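Long-range contacts in putative acetylornithine deacetylase (Sulfolobus tokodaii, PDB 3VPC), which probably catalyses the ATP-dependent joining of glutamate to the C-terminal glutamate of the carrier protein LysW in arginine biosynthesis: residues 233-238 with 250-255; 175-180 with 187-192; 51-56 with 254-259. All coordinates share one frame; numbering follows the deposited sequence. Where two conformers were deposited one is given.

Contact 1 (233-238 with 250-255). With ADP (adenosine-5'-diphosphate), chain E.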
loop_
_atom_site.group_PDB
_atom_site.type_symbol
_atom_site.label_atom_id
_atom_site.label_comp_id
_atom_site.label_asym_id
_atom_site.label_seq_id
_atom_site.Cartn_x
_atom_site.Cartn_y
_atom_site.Cartn_z
ATOM N N PHE A 233 32.213 -6.179 -0.074
ATOM C CA PHE A 233 31.722 -7.503 -0.397
ATOM C C PHE A 233 30.392 -7.340 -1.125
ATOM O O PHE A 233 29.341 -7.175 -0.485
ATOM C CB PHE A 233 31.574 -8.336 0.879
ATOM C CG PHE A 233 31.025 -9.723 0.651
ATOM C CD1 PHE A 233 31.416 -10.475 -0.460
ATOM C CD2 PHE A 233 30.115 -10.272 1.552
ATOM C CE1 PHE A 233 30.918 -11.788 -0.666
ATOM C CE2 PHE A 233 29.608 -11.583 1.364
ATOM C CZ PHE A 233 30.009 -12.330 0.244
ATOM N N VAL A 234 30.450 -7.378 -2.459
ATOM C CA VAL A 234 29.269 -7.109 -3.282
ATOM C C VAL A 234 29.178 -8.120 -4.426
ATOM O O VAL A 234 30.191 -8.712 -4.823
ATOM C CB VAL A 234 29.311 -5.654 -3.861
ATOM C CG1 VAL A 234 29.446 -4.613 -2.744
ATOM C CG2 VAL A 234 30.494 -5.484 -4.828
ATOM N N SER A 235 27.973 -8.316 -4.965
ATOM C CA SER A 235 27.843 -8.901 -6.286
ATOM C C SER A 235 27.580 -7.809 -7.316
ATOM O O SER A 235 27.126 -6.698 -6.972
ATOM C CB SER A 235 26.742 -9.973 -6.356
ATOM O OG SER A 235 25.472 -9.425 -6.044
ATOM N N ILE A 236 27.908 -8.122 -8.563
ATOM C CA ILE A 236 27.749 -7.200 -9.675
ATOM C C ILE A 236 27.030 -7.947 -10.783
ATOM O O ILE A 236 27.485 -9.021 -11.211
ATOM C CB ILE A 236 29.115 -6.668 -10.225
ATOM C CG1 ILE A 236 30.043 -6.214 -9.092
ATOM C CG2 ILE A 236 28.862 -5.489 -11.236
ATOM C CD1 ILE A 236 30.930 -7.357 -8.453
ATOM N N ASP A 237 25.901 -7.394 -11.227
ATOM C CA ASP A 237 25.178 -7.936 -12.366
ATOM C C ASP A 237 25.498 -7.150 -13.636
ATOM O O ASP A 237 25.364 -5.901 -13.672
ATOM C CB ASP A 237 23.649 -7.947 -12.116
ATOM C CG ASP A 237 23.233 -8.925 -11.020
ATOM O OD1 ASP A 237 24.073 -9.722 -10.555
ATOM O OD2 ASP A 237 22.049 -8.893 -10.601
ATOM N N ILE A 238 25.907 -7.888 -14.665
ATOM C CA ILE A 238 26.399 -7.361 -15.935
ATOM C C ILE A 238 25.549 -7.848 -17.116
ATOM O O ILE A 238 25.150 -9.001 -17.158
ATOM C CB ILE A 238 27.863 -7.864 -16.195
ATOM C CG1 ILE A 238 28.842 -7.305 -15.148
ATOM C CG2 ILE A 238 28.316 -7.547 -17.629
ATOM C CD1 ILE A 238 29.162 -5.857 -15.327
ATOM N N GLU A 250 23.359 -3.821 -12.043
ATOM C CA GLU A 250 23.007 -3.860 -10.619
ATOM C C GLU A 250 24.287 -4.071 -9.815
ATOM O O GLU A 250 25.203 -4.740 -10.298
ATOM C CB GLU A 250 22.152 -5.107 -10.316
ATOM C CG GLU A 250 20.646 -4.961 -10.319
ATOM C CD GLU A 250 20.126 -4.471 -8.966
ATOM O OE1 GLU A 250 19.945 -5.285 -8.031
ATOM O OE2 GLU A 250 19.893 -3.260 -8.843
ATOM N N LEU A 251 24.332 -3.532 -8.597
ATOM C CA LEU A 251 25.200 -4.078 -7.548
ATOM C C LEU A 251 24.366 -4.514 -6.345
ATOM O O LEU A 251 23.326 -3.922 -6.052
ATOM C CB LEU A 251 26.279 -3.086 -7.125
ATOM C CG LEU A 251 27.493 -3.067 -8.063
ATOM C CD1 LEU A 251 27.429 -1.919 -9.062
ATOM C CD2 LEU A 251 28.790 -3.053 -7.270
ATOM N N ASN A 252 24.806 -5.545 -5.640
ATOM C CA ASN A 252 24.058 -6.025 -4.481
ATOM C C ASN A 252 24.965 -5.955 -3.273
ATOM O O ASN A 252 26.071 -6.499 -3.312
ATOM C CB ASN A 252 23.560 -7.462 -4.691
ATOM C CG ASN A 252 22.579 -7.905 -3.614
ATOM O OD1 ASN A 252 22.543 -7.350 -2.501
ATOM N ND2 ASN A 252 21.733 -8.895 -3.956
ATOM N N ASP A 253 24.510 -5.264 -2.225
ATOM C CA ASP A 253 25.327 -5.071 -1.012
ATOM C C ASP A 253 25.196 -6.192 0.034
ATOM O O ASP A 253 25.991 -6.276 0.971
ATOM C CB ASP A 253 25.014 -3.720 -0.391
ATOM C CG ASP A 253 23.558 -3.588 -0.032
ATOM O OD1 ASP A 253 23.185 -3.978 1.093
ATOM O OD2 ASP A 253 22.791 -3.115 -0.879
ATOM N N VAL A 254 24.181 -7.032 -0.104
ATOM C CA VAL A 254 24.093 -8.262 0.699
ATOM C C VAL A 254 23.997 -9.421 -0.293
ATOM O O VAL A 254 22.923 -10.018 -0.456
ATOM C CB VAL A 254 22.916 -8.245 1.728
ATOM C CG1 VAL A 254 23.022 -9.432 2.697
ATOM C CG2 VAL A 254 22.928 -6.968 2.557
ATOM N N PRO A 255 25.121 -9.720 -0.984
ATOM C CA PRO A 255 25.082 -10.667 -2.081
ATOM C C PRO A 255 24.743 -12.081 -1.607
ATOM O O PRO A 255 25.151 -12.509 -0.520
ATOM C CB PRO A 255 26.504 -10.614 -2.664
ATOM C CG PRO A 255 27.377 -10.063 -1.565
ATOM C CD PRO A 255 26.450 -9.095 -0.837
HETATM P PB ADP E . 15.873 -6.839 -9.992
HETATM O O1B ADP E . 16.737 -5.937 -9.117
HETATM O O2B ADP E . 16.417 -8.256 -10.166
HETATM O O3B ADP E . 14.442 -6.874 -9.515
HETATM P PA ADP E . 17.008 -6.231 -12.601
HETATM O O1A ADP E . 17.371 -4.905 -13.252
HETATM O O2A ADP E . 18.126 -7.144 -12.071
HETATM O O3A ADP E . 15.869 -6.125 -11.472
HETATM O "O5'" ADP E . 16.407 -7.065 -13.821
HETATM C "C5'" ADP E . 15.888 -8.375 -13.711
HETATM C "C4'" ADP E . 16.172 -9.041 -15.049
HETATM O "O4'" ADP E . 15.619 -8.319 -16.149
HETATM C "C3'" ADP E . 17.663 -9.058 -15.329
HETATM O "O3'" ADP E . 18.159 -10.277 -14.820
HETATM C "C2'" ADP E . 17.776 -9.064 -16.819
HETATM O "O2'" ADP E . 17.506 -10.400 -17.284
HETATM C "C1'" ADP E . 16.557 -8.261 -17.224
HETATM N N9 ADP E . 16.839 -6.843 -17.537
HETATM C C8 ADP E . 16.816 -5.807 -16.663
HETATM N N7 ADP E . 17.077 -4.646 -17.304
HETATM C C5 ADP E . 17.270 -4.934 -18.606
HETATM C C6 ADP E . 17.571 -4.161 -19.836
HETATM N N6 ADP E . 17.729 -2.820 -19.773
HETATM N N1 ADP E . 17.679 -4.833 -21.012
HETATM C C2 ADP E . 17.514 -6.180 -21.063
HETATM N N3 ADP E . 17.230 -6.948 -19.990
HETATM C C4 ADP E . 17.089 -6.386 -18.756
HETATM O O HOH W 1 21.965 -7.879 -7.603
#

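Contact 2 (175-180 with 187-192). With ADP (adenosine-5'-diphosphate), chain E.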
loop_
_atom_site.group_PDB
_atom_site.type_symbol
_atom_site.label_atom_id
_atom_site.label_comp_id
_atom_site.label_asym_id
_atom_site.label_seq_id
_atom_site.Cartn_x
_atom_site.Cartn_y
_atom_site.Cartn_z
ATOM N N ARG A 175 21.438 -13.831 -21.712
ATOM C CA ARG A 175 21.854 -14.194 -20.356
ATOM C C ARG A 175 22.288 -13.002 -19.490
ATOM O O ARG A 175 22.607 -11.933 -20.019
ATOM C CB ARG A 175 23.022 -15.182 -20.441
ATOM C CG ARG A 175 24.274 -14.581 -21.053
ATOM C CD ARG A 175 25.181 -15.628 -21.666
ATOM N NE ARG A 175 26.528 -15.110 -21.865
ATOM C CZ ARG A 175 27.557 -15.828 -22.320
ATOM N NH1 ARG A 175 27.397 -17.108 -22.648
ATOM N NH2 ARG A 175 28.747 -15.262 -22.458
ATOM N N ASP A 176 22.285 -13.234 -18.170
ATOM C CA ASP A 176 22.840 -12.305 -17.180
ATOM C C ASP A 176 24.197 -12.827 -16.732
ATOM O O ASP A 176 24.410 -14.046 -16.645
ATOM C CB ASP A 176 21.930 -12.208 -15.945
ATOM C CG ASP A 176 22.012 -10.847 -15.242
ATOM O OD1 ASP A 176 23.093 -10.214 -15.205
ATOM O OD2 ASP A 176 20.973 -10.402 -14.712
ATOM N N ILE A 177 25.112 -11.914 -16.440
ATOM C CA ILE A 177 26.371 -12.312 -15.834
ATOM C C ILE A 177 26.385 -11.770 -14.407
ATOM O O ILE A 177 26.073 -10.595 -14.175
ATOM C CB ILE A 177 27.604 -11.844 -16.640
ATOM C CG1 ILE A 177 27.650 -12.526 -18.023
ATOM C CG2 ILE A 177 28.893 -12.136 -15.850
ATOM C CD1 ILE A 177 28.733 -11.978 -18.978
ATOM N N ARG A 178 26.691 -12.636 -13.443
ATOM C CA ARG A 178 26.814 -12.202 -12.068
ATOM C C ARG A 178 28.231 -12.447 -11.563
ATOM O O ARG A 178 28.786 -13.546 -11.727
ATOM C CB ARG A 178 25.779 -12.894 -11.176
ATOM C CG ARG A 178 25.979 -12.617 -9.677
ATOM C CD ARG A 178 24.741 -12.910 -8.869
ATOM N NE ARG A 178 23.642 -12.071 -9.301
ATOM C CZ ARG A 178 22.375 -12.221 -8.933
ATOM N NH1 ARG A 178 22.021 -13.204 -8.103
ATOM N NH2 ARG A 178 21.453 -11.382 -9.403
ATOM N N CYS A 179 28.816 -11.422 -10.954
ATOM C CA CYS A 179 30.158 -11.527 -10.408
ATOM C C CYS A 179 30.141 -11.177 -8.933
ATOM O O CYS A 179 29.210 -10.497 -8.457
ATOM C CB CYS A 179 31.120 -10.600 -11.176
ATOM S SG CYS A 179 31.074 -10.770 -12.975
ATOM N N ILE A 180 31.149 -11.653 -8.200
ATOM C CA ILE A 180 31.341 -11.250 -6.816
ATOM C C ILE A 180 32.757 -10.746 -6.597
ATOM O O ILE A 180 33.733 -11.322 -7.111
ATOM C CB ILE A 180 31.032 -12.395 -5.793
ATOM C CG1 ILE A 180 29.537 -12.723 -5.809
ATOM C CG2 ILE A 180 31.444 -12.002 -4.372
ATOM C CD1 ILE A 180 29.095 -13.720 -4.727
ATOM N N LEU A 187 36.317 -12.215 -7.511
ATOM C CA LEU A 187 36.417 -13.654 -7.258
ATOM C C LEU A 187 36.168 -14.465 -8.531
ATOM O O LEU A 187 36.812 -15.499 -8.753
ATOM C CB LEU A 187 35.474 -14.095 -6.138
ATOM C CG LEU A 187 35.724 -13.525 -4.744
ATOM C CD1 LEU A 187 34.686 -14.083 -3.765
ATOM C CD2 LEU A 187 37.152 -13.783 -4.232
ATOM N N GLY A 188 35.254 -13.984 -9.375
ATOM C CA GLY A 188 34.847 -14.713 -10.569
ATOM C C GLY A 188 33.420 -14.345 -10.934
ATOM O O GLY A 188 32.794 -13.518 -10.262
ATOM N N CYS A 189 32.917 -14.971 -11.996
ATOM C CA CYS A 189 31.610 -14.675 -12.564
ATOM C C CYS A 189 30.965 -15.951 -13.092
ATOM O O CYS A 189 31.662 -16.923 -13.433
ATOM C CB CYS A 189 31.719 -13.672 -13.735
ATOM S SG CYS A 189 32.565 -12.099 -13.387
ATOM N N TYR A 190 29.639 -15.939 -13.187
ATOM C CA TYR A 190 28.916 -17.002 -13.883
ATOM C C TYR A 190 27.776 -16.364 -14.671
ATOM O O TYR A 190 27.462 -15.187 -14.458
ATOM C CB TYR A 190 28.406 -18.069 -12.898
ATOM C CG TYR A 190 27.282 -17.628 -11.984
ATOM C CD1 TYR A 190 27.552 -17.025 -10.763
ATOM C CD2 TYR A 190 25.941 -17.836 -12.335
ATOM C CE1 TYR A 190 26.525 -16.616 -9.909
ATOM C CE2 TYR A 190 24.897 -17.434 -11.484
ATOM C CZ TYR A 190 25.205 -16.819 -10.274
ATOM O OH TYR A 190 24.209 -16.412 -9.418
ATOM N N ALA A 191 27.179 -17.128 -15.584
ATOM C CA ALA A 191 26.024 -16.664 -16.348
ATOM C C ALA A 191 24.718 -17.282 -15.865
ATOM O O ALA A 191 24.679 -18.434 -15.412
ATOM C CB ALA A 191 26.220 -16.921 -17.838
ATOM N N ARG A 192 23.649 -16.494 -15.952
ATOM C CA ARG A 192 22.285 -16.976 -15.725
ATOM C C ARG A 192 21.556 -16.791 -17.051
ATOM O O ARG A 192 21.355 -15.661 -17.497
ATOM C CB ARG A 192 21.597 -16.148 -14.633
ATOM C CG ARG A 192 22.444 -15.882 -13.391
ATOM C CD ARG A 192 22.265 -14.446 -12.879
ATOM N NE ARG A 192 21.075 -14.318 -12.042
ATOM C CZ ARG A 192 20.363 -13.204 -11.882
ATOM N NH1 ARG A 192 19.299 -13.226 -11.086
ATOM N NH2 ARG A 192 20.699 -12.073 -12.503
HETATM P PB ADP E . 15.873 -6.839 -9.992
HETATM O O1B ADP E . 16.737 -5.937 -9.117
HETATM O O2B ADP E . 16.417 -8.256 -10.166
HETATM O O3B ADP E . 14.442 -6.874 -9.515
HETATM P PA ADP E . 17.008 -6.231 -12.601
HETATM O O1A ADP E . 17.371 -4.905 -13.252
HETATM O O2A ADP E . 18.126 -7.144 -12.071
HETATM O O3A ADP E . 15.869 -6.125 -11.472
HETATM O "O5'" ADP E . 16.407 -7.065 -13.821
HETATM C "C5'" ADP E . 15.888 -8.375 -13.711
HETATM C "C4'" ADP E . 16.172 -9.041 -15.049
HETATM O "O4'" ADP E . 15.619 -8.319 -16.149
HETATM C "C3'" ADP E . 17.663 -9.058 -15.329
HETATM O "O3'" ADP E . 18.159 -10.277 -14.820
HETATM C "C2'" ADP E . 17.776 -9.064 -16.819
HETATM O "O2'" ADP E . 17.506 -10.400 -17.284
HETATM C "C1'" ADP E . 16.557 -8.261 -17.224
HETATM N N9 ADP E . 16.839 -6.843 -17.537
HETATM C C8 ADP E . 16.816 -5.807 -16.663
HETATM N N7 ADP E . 17.077 -4.646 -17.304
HETATM C C5 ADP E . 17.270 -4.934 -18.606
HETATM C C6 ADP E . 17.571 -4.161 -19.836
HETATM N N6 ADP E . 17.729 -2.820 -19.773
HETATM N N1 ADP E . 17.679 -4.833 -21.012
HETATM C C2 ADP E . 17.514 -6.180 -21.063
HETATM N N3 ADP E . 17.230 -6.948 -19.990
HETATM C C4 ADP E . 17.089 -6.386 -18.756
#

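Contact 3 (51-56 with 254-259)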
loop_
_atom_site.group_PDB
_atom_site.type_symbol
_atom_site.label_atom_id
_atom_site.label_comp_id
_atom_site.label_asym_id
_atom_site.label_seq_id
_atom_site.Cartn_x
_atom_site.Cartn_y
_atom_site.Cartn_z
ATOM N N ILE A 51 29.893 -7.776 10.042
ATOM C CA ILE A 51 29.480 -8.332 8.764
ATOM C C ILE A 51 27.960 -8.166 8.659
ATOM O O ILE A 51 27.208 -8.814 9.371
ATOM C CB ILE A 51 29.859 -9.833 8.642
ATOM C CG1 ILE A 51 31.371 -10.032 8.859
ATOM C CG2 ILE A 51 29.462 -10.390 7.290
ATOM C CD1 ILE A 51 31.769 -11.505 8.839
ATOM N N ILE A 52 27.525 -7.280 7.766
ATOM C CA ILE A 52 26.119 -6.919 7.669
ATOM C C ILE A 52 25.378 -7.863 6.722
ATOM O O ILE A 52 25.615 -7.850 5.515
ATOM C CB ILE A 52 25.963 -5.462 7.189
ATOM C CG1 ILE A 52 26.827 -4.513 8.022
ATOM C CG2 ILE A 52 24.461 -5.054 7.110
ATOM C CD1 ILE A 52 26.490 -4.446 9.507
ATOM N N ARG A 53 24.490 -8.695 7.282
ATOM C CA ARG A 53 23.813 -9.727 6.491
ATOM C C ARG A 53 22.266 -9.787 6.587
ATOM O O ARG A 53 21.672 -10.717 6.075
ATOM C CB ARG A 53 24.422 -11.125 6.787
ATOM C CG ARG A 53 25.893 -11.303 6.303
ATOM C CD ARG A 53 26.051 -11.216 4.774
ATOM N NE ARG A 53 25.233 -12.187 4.031
ATOM C CZ ARG A 53 25.247 -12.348 2.711
ATOM N NH1 ARG A 53 24.463 -13.272 2.147
ATOM N NH2 ARG A 53 26.025 -11.590 1.942
ATOM N N PRO A 54 21.607 -8.778 7.185
ATOM C CA PRO A 54 20.147 -8.839 7.110
ATOM C C PRO A 54 19.651 -8.950 5.672
ATOM O O PRO A 54 20.236 -8.374 4.753
ATOM C CB PRO A 54 19.713 -7.505 7.730
ATOM C CG PRO A 54 20.808 -7.159 8.652
ATOM C CD PRO A 54 22.050 -7.578 7.922
ATOM N N VAL A 55 18.571 -9.696 5.502
ATOM C CA VAL A 55 17.972 -9.978 4.206
ATOM C C VAL A 55 17.176 -8.786 3.677
ATOM O O VAL A 55 16.933 -8.671 2.482
ATOM C CB VAL A 55 17.047 -11.211 4.298
ATOM C CG1 VAL A 55 16.302 -11.438 2.991
ATOM C CG2 VAL A 55 17.856 -12.452 4.648
ATOM N N SER A 56 16.741 -7.905 4.558
ATOM C CA SER A 56 16.008 -6.732 4.089
ATOM C C SER A 56 16.896 -5.489 4.105
ATOM O O SER A 56 17.732 -5.316 4.995
ATOM C CB SER A 56 14.702 -6.528 4.861
ATOM O OG SER A 56 14.929 -6.312 6.236
ATOM N N VAL A 254 24.181 -7.032 -0.104
ATOM C CA VAL A 254 24.093 -8.262 0.699
ATOM C C VAL A 254 23.997 -9.421 -0.293
ATOM O O VAL A 254 22.923 -10.018 -0.456
ATOM C CB VAL A 254 22.916 -8.245 1.728
ATOM C CG1 VAL A 254 23.022 -9.432 2.697
ATOM C CG2 VAL A 254 22.928 -6.968 2.557
ATOM N N PRO A 255 25.121 -9.720 -0.984
ATOM C CA PRO A 255 25.082 -10.667 -2.081
ATOM C C PRO A 255 24.743 -12.081 -1.607
ATOM O O PRO A 255 25.151 -12.509 -0.520
ATOM C CB PRO A 255 26.504 -10.614 -2.664
ATOM C CG PRO A 255 27.377 -10.063 -1.565
ATOM C CD PRO A 255 26.450 -9.095 -0.837
ATOM N N GLU A 256 23.953 -12.762 -2.413
ATOM C CA GLU A 256 23.725 -14.186 -2.237
ATOM C C GLU A 256 24.940 -14.868 -2.824
ATOM O O GLU A 256 25.644 -14.286 -3.674
ATOM C CB GLU A 256 22.484 -14.585 -3.017
ATOM C CG GLU A 256 21.546 -15.505 -2.299
ATOM C CD GLU A 256 20.860 -14.893 -1.082
ATOM O OE1 GLU A 256 19.826 -15.459 -0.670
ATOM O OE2 GLU A 256 21.350 -13.876 -0.525
ATOM N N PHE A 257 25.225 -16.087 -2.379
ATOM C CA PHE A 257 26.350 -16.788 -2.980
ATOM C C PHE A 257 26.340 -18.324 -2.998
ATOM O O PHE A 257 27.311 -18.922 -3.459
ATOM C CB PHE A 257 27.687 -16.263 -2.432
ATOM C CG PHE A 257 27.801 -16.292 -0.951
ATOM C CD1 PHE A 257 28.195 -17.449 -0.290
ATOM C CD2 PHE A 257 27.584 -15.127 -0.201
ATOM C CE1 PHE A 257 28.314 -17.472 1.096
ATOM C CE2 PHE A 257 27.705 -15.143 1.190
ATOM C CZ PHE A 257 28.084 -16.317 1.840
ATOM N N LYS A 258 25.279 -18.965 -2.517
ATOM C CA LYS A 258 25.250 -20.434 -2.613
ATOM C C LYS A 258 25.268 -20.886 -4.071
ATOM O O LYS A 258 25.985 -21.819 -4.414
ATOM C CB LYS A 258 24.122 -21.081 -1.803
ATOM C CG LYS A 258 22.725 -20.909 -2.337
ATOM C CD LYS A 258 21.760 -21.802 -1.558
ATOM C CE LYS A 258 20.365 -21.744 -2.143
ATOM N NZ LYS A 258 19.837 -20.349 -2.093
ATOM N N GLY A 259 24.534 -20.180 -4.933
ATOM C CA GLY A 259 24.514 -20.479 -6.359
ATOM C C GLY A 259 25.812 -20.121 -7.045
ATOM O O GLY A 259 26.272 -20.845 -7.941
#

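Contact 1 (233-238 with 250-255)
Two acidic side chains, Asp237 and Glu250, leave the same face of the sheet side by side, their CB atoms 3.7 Å apart. They form a hydrogen-bonded pair of the antiparallel hairpin made by strands 233-241 and 245-252 in the ATP-grasp domain, and both are magnesium ligands, as is Asn252. The carboxylate planes are turned 56° against each other. The Glu250 chain bends about its CB-CG bond (chi2 -85°), which carries its acid group away from the aspartate and toward the nucleotide; there OE1 lies 3.4 Å from ADP O1B, a close approach of two acceptor oxygens and not a hydrogen bond. A water gives a hydrogen bond to Asp237 OD2 and a weak one to Glu250 OE1, spanning the two acids. Outside the hairpin, Lys87 forms a salt bridge with Glu250 OE2 and Arg178 one with Asp237 OD1. An alanine here in place of Glu250, lacking the carboxylate shared by the two magnesium sites, would probably weaken metal binding and leave Lys87 without its mate. Farther along the same face, Ser235 pairs with Asn252 through Ser235 N to Asn252 O at 3.1 Å and Asn252 N to Ser235 O at 2.9 Å. On the other face Leu251 CD2 fits against Val234 CG2 and Ile236 CG1, and helix 216-229 packs onto these three side chains. Beyond the strand, Asn252 OD1 accepts from Val254 N at 2.9 Å, an Asx turn. This bend brings Pro255 back to Phe233 in a CH-pi contact, with Pro255 CG 3.9 Å from the centroid of the Phe233 ring and only 8° off its normal.

Contact 2 (175-180 with 187-192)
A disulfide ties the two strands covalently: Cys179 SG and Cys189 SG are 2.0 Å apart, joined across a non-hydrogen-bonded antiparallel pair with chi3 at 104°. Ile177 CG2 packs beside it on Cys189 CB, and helix 216-229 touches both cysteines from that face. On the side of the disulfide toward the nucleotide the backbone ladder is regular: Asp176 and Arg192 exchange two bonds, with Asp176 N to Arg192 O at 2.7 Å, and Arg178 and Tyr190 exchange two more.

The charged contacts lie on the opposite face. Asp176 OD2 forms a salt bridge with Arg192 NH2 at 2.8 Å, meeting that guanidinium at its edge, and accepts a hydrogen bond from ADP O3', also at 2.8 Å. In this conformer, one of two, that single oxygen serves both the arginine and the ribose hydroxyl. Arg178 NH2 hangs over the face of the Arg192 guanidinium, 3.3 Å from Arg192 CZ, the two planes 32° apart. Acids gather this pair of arginines: Asp176 takes Arg192, while Asp237 takes Arg178 in a salt bridge and makes a weak, long ion pair with Arg192.

Tyr190 packs on the same face. Tyr190 CG sits between backbone N and carbonyl carbon (chi1 70°), and this turns the ring across to the neighbouring strand. There Arg178 CB lies over one ring face, 4.0 Å from Tyr190 CE1, and the aliphatic chain runs alongside until Arg178 CD reaches Tyr190 OH at 3.6 Å. Such a beta hairpin, offering an acid to the bound ribose and an arginine to the probable substrate site, belongs to the ATP-grasp domain of the RimK family.

Contact 3 (51-56 with 254-259)
The flat guanidinium of Arg53 is held between two hydrophobic side chains, with Val254 over one face and Phe257 over the other. Val254 CG1 sits centrally above it, 3.7 Å from Arg53 CZ, and the two side chains run past each other in opposite directions. On the far side Phe257 CE2 approaches Arg53 NH1 at 3.9 Å, but the ring is inclined 58° to the guanidinium plane. Bends at chi2 and chi3 (-64° and -57°) curl the arginine back so that its end faces the carbonyl of Pro255. Both terminal nitrogens grip that one oxygen, Arg53 NH2 to Pro255 O at 2.8 Å and Arg53 NH1 to Pro255 O at 2.9 Å. The oxygen lies in the guanidinium plane, and NH2 meets one of its lone pairs.

The contact joins the Rossmann-like preATP-grasp domain, just past strand 49-52, to the ATP-grasp domain at the turn into helix 258-264, whose start probably binds substrate. Glu14 takes Arg53 NE in a salt bridge. Glu256 OE2 stays 4.1 Å from Arg53 NH1, too far for a salt bridge, and pairs with Arg11 instead. Val254 also rests both methyls on the Pro54 carbonyl, CG1 lying 3.6 Å from Pro54 O.

In the fold
Contacts 1 and 2 are neighbouring hairpins of one antiparallel sheet in the ATP-grasp domain, their centres about 10 Å apart. Strands 175-182 and 233-241 run next to each other there, and both contacts touch ADP. Contact 2 closes before contact 1 opens along the chain. Contact 3 shares Val254 and Pro255 with contact 1, centre to centre about 10 Å away, and brings in residues 51-56 from the preATP-grasp domain, so the loop it closes encloses contact 2, about 16 Å off. Phe233 and Ile180 both pack against Phe257. The stretch after strand 245-252 therefore links the magnesium-binding hairpin to the domain boundary and the probable substrate-binding helix.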